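Local atomic coordinates of PvdO (Pseudomonas aeruginosa, PDB entry 5HHA), a protein that binds calcium, takes part in chromophore maturation in the periplasm and is related to formylglycine-generating enzymes, whose oxidase activity it is only inferred to share. Residues R250-D253 against W254-P258. Sequence-based numbering, arbitrary orientation.
Sequences RGND and WGEPP
Asp253 and Glu256 are joined by a backbone hydrogen bond, Glu256 N to Asp253 O, at 3.0 Å. It closes a type I beta turn. The Asp253 side chain adds a second bond inside the turn: its OD1 accepts from Gly255 N at 2.8 Å, on the anti side and 31° out of the carboxylate plane. With chi1 at 69°, the carboxylate lies between its own N and carbonyl carbon and turns toward the amide of Gly255. This is an Asx turn, and it overlaps the beta turn. It bends the chain sharply in the loop that follows strand 247-251 of the mixed sheet, in the FGE-sulfatase family domain, and puts Trp254 near the calcium site, the nearest atom of its side chain about 5 Å from the ion. Trp254 NE1 bonds to Asp276 O. Asn252 reaches further along. Its ND2 donates to Pro257 O at 3.0 Å, nearly in the amide plane, and also bonds to Ser261 OG. Its OD1 lies against Glu256 CB at 3.1 Å, with amide and carboxylate planes 79° apart. The Glu256 chain, bent at chi2, folds back over both residues. One water bridges its OE1 to Asn252 OD1. A second links Glu256 OE2 to Asp253 OD1. Asp253 OD2 and Glu256 OE2, like charges, are 4.3 Å apart.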
ATOM      1  N   ARG A 250       5.293   1.127   1.949  1.00  7.53           N
ATOM      2  CA  ARG A 250       5.262   1.677   0.599  1.00  7.96           C
ATOM      3  C   ARG A 250       4.154   2.704   0.437  1.00  7.33           C
ATOM      4  O   ARG A 250       3.189   2.750   1.205  1.00  7.56           O
ATOM      5  CB  ARG A 250       5.095   0.563  -0.431  1.00  7.99           C
ATOM      6  CG  ARG A 250       6.441  -0.101  -0.796  1.00  8.15           C
ATOM      7  CD  ARG A 250       7.406   0.915  -1.429  1.00  8.79           C
ATOM      8  NE  ARG A 250       8.568   0.285  -2.050  1.00  8.44           N
ATOM      9  CZ  ARG A 250       8.808   0.263  -3.350  1.00  8.01           C
ATOM     10  NH1 ARG A 250       8.043   0.876  -4.249  1.00  8.33           N
ATOM     11  NH2 ARG A 250       9.909  -0.325  -3.753  1.00  8.67           N
ATOM     12  N   GLY A 251       4.266   3.491  -0.621  1.00  7.67           N
ATOM     13  CA  GLY A 251       3.315   4.538  -0.934  1.00  7.94           C
ATOM     14  C   GLY A 251       3.699   5.832  -0.255  1.00  7.18           C
ATOM     15  O   GLY A 251       4.863   6.135  -0.034  1.00  8.38           O
ATOM     16  N   ASN A 252       2.689   6.644   0.034  1.00  7.41           N
ATOM     17  CA  ASN A 252       2.917   7.942   0.665  1.00  7.87           C
ATOM     18  C   ASN A 252       1.613   8.373   1.322  1.00  7.30           C
ATOM     19  O   ASN A 252       0.542   8.025   0.833  1.00  8.32           O
ATOM     20  CB  ASN A 252       3.348   8.960  -0.399  1.00  8.03           C
ATOM     21  CG  ASN A 252       3.958  10.202   0.190  1.00  7.49           C
ATOM     22  OD1 ASN A 252       4.527  10.175   1.278  1.00  8.65           O
ATOM     23  ND2 ASN A 252       3.904  11.282  -0.561  1.00  8.37           N
ATOM     24  N   ASP A 253       1.691   9.143   2.399  1.00  7.48           N
ATOM     25  CA  ASP A 253       0.488   9.512   3.129  1.00  7.53           C
ATOM     26  C   ASP A 253       0.046  10.952   2.929  1.00  8.13           C
ATOM     27  O   ASP A 253       0.754  11.813   2.398  1.00  8.62           O
ATOM     28  CB  ASP A 253       0.632   9.195   4.617  1.00  9.18           C
ATOM     29  CG  ASP A 253       1.632  10.067   5.322  1.00  8.72           C
ATOM     30  OD1 ASP A 253       1.290  11.175   5.784  1.00  9.48           O
ATOM     31  OD2 ASP A 253       2.807   9.616   5.466  1.00 10.30           O
ATOM     32  N   TRP A 254      -1.173  11.165   3.399  1.00  7.90           N
ATOM     33  CA  TRP A 254      -1.874  12.433   3.381  1.00  7.96           C
ATOM     34  C   TRP A 254      -1.084  13.609   3.915  1.00  7.55           C
ATOM     35  O   TRP A 254      -1.391  14.752   3.559  1.00  9.01           O
ATOM     36  CB  TRP A 254      -3.174  12.299   4.182  1.00  9.09           C
ATOM     37  CG  TRP A 254      -2.992  11.885   5.600  1.00 10.12           C
ATOM     38  CD1 TRP A 254      -3.044  10.614   6.099  1.00  9.24           C
ATOM     39  CD2 TRP A 254      -2.737  12.741   6.721  1.00  9.76           C
ATOM     40  NE1 TRP A 254      -2.835  10.618   7.432  1.00 10.68           N
ATOM     41  CE2 TRP A 254      -2.650  11.911   7.860  1.00 11.33           C
ATOM     42  CE3 TRP A 254      -2.570  14.124   6.874  1.00 11.10           C
ATOM     43  CZ2 TRP A 254      -2.407  12.415   9.140  1.00 13.18           C
ATOM     44  CZ3 TRP A 254      -2.336  14.630   8.154  1.00 12.93           C
ATOM     45  CH2 TRP A 254      -2.246  13.774   9.270  1.00 13.64           C
ATOM     46  N   GLY A 255      -0.132  13.395   4.802  1.00  7.77           N
ATOM     47  CA  GLY A 255       0.614  14.487   5.382  1.00  8.13           C
ATOM     48  C   GLY A 255       1.929  14.817   4.700  1.00  8.64           C
ATOM     49  O   GLY A 255       2.627  15.729   5.137  1.00  9.35           O
ATOM     50  N   GLU A 256       2.256  14.119   3.627  1.00  7.85           N
ATOM     51  CA  GLU A 256       3.578  14.181   3.029  1.00  6.95           C
ATOM     52  C   GLU A 256       3.552  14.826   1.661  1.00  7.80           C
ATOM     53  O   GLU A 256       2.551  14.799   0.951  1.00  8.39           O
ATOM     54  CB  GLU A 256       4.101  12.755   2.868  1.00  8.37           C
ATOM     55  CG  GLU A 256       4.376  12.036   4.175  1.00 10.84           C
ATOM     56  CD  GLU A 256       5.634  12.468   4.855  1.00 12.37           C
ATOM     57  OE1 GLU A 256       6.731  12.380   4.232  1.00 11.60           O
ATOM     58  OE2 GLU A 256       5.504  12.849   6.053  1.00 13.65           O
ATOM     59  N   PRO A 257       4.688  15.410   1.258  1.00  8.55           N
ATOM     60  CA  PRO A 257       4.753  16.049  -0.057  1.00  8.23           C
ATOM     61  C   PRO A 257       4.822  15.026  -1.202  1.00  8.97           C
ATOM     62  O   PRO A 257       5.275  13.889  -0.976  1.00  7.80           O
ATOM     63  CB  PRO A 257       6.027  16.885   0.045  1.00  9.88           C
ATOM     64  CG  PRO A 257       6.890  16.131   1.029  1.00  9.29           C
ATOM     65  CD  PRO A 257       5.929  15.569   2.042  1.00  9.05           C
ATOM     66  N   PRO A 258       4.413  15.399  -2.412  1.00  7.73           N
ATOM     67  CA  PRO A 258       4.301  14.436  -3.519  1.00  8.24           C
ATOM     68  C   PRO A 258       5.638  13.941  -4.069  1.00  7.77           C
ATOM     69  O   PRO A 258       5.656  12.954  -4.778  1.00  8.39           O
ATOM     70  CB  PRO A 258       3.524  15.206  -4.575  1.00  9.14           C
ATOM     71  CG  PRO A 258       3.798  16.661  -4.269  1.00 10.62           C
ATOM     72  CD  PRO A 258       3.890  16.735  -2.775  1.00  9.02           C
TER
HETATM   73  O   HOH W   1       6.919  10.218   2.673  1.00 10.25           O
HETATM   74  O   HOH W   2       2.883  13.057   7.201  1.00 15.63           O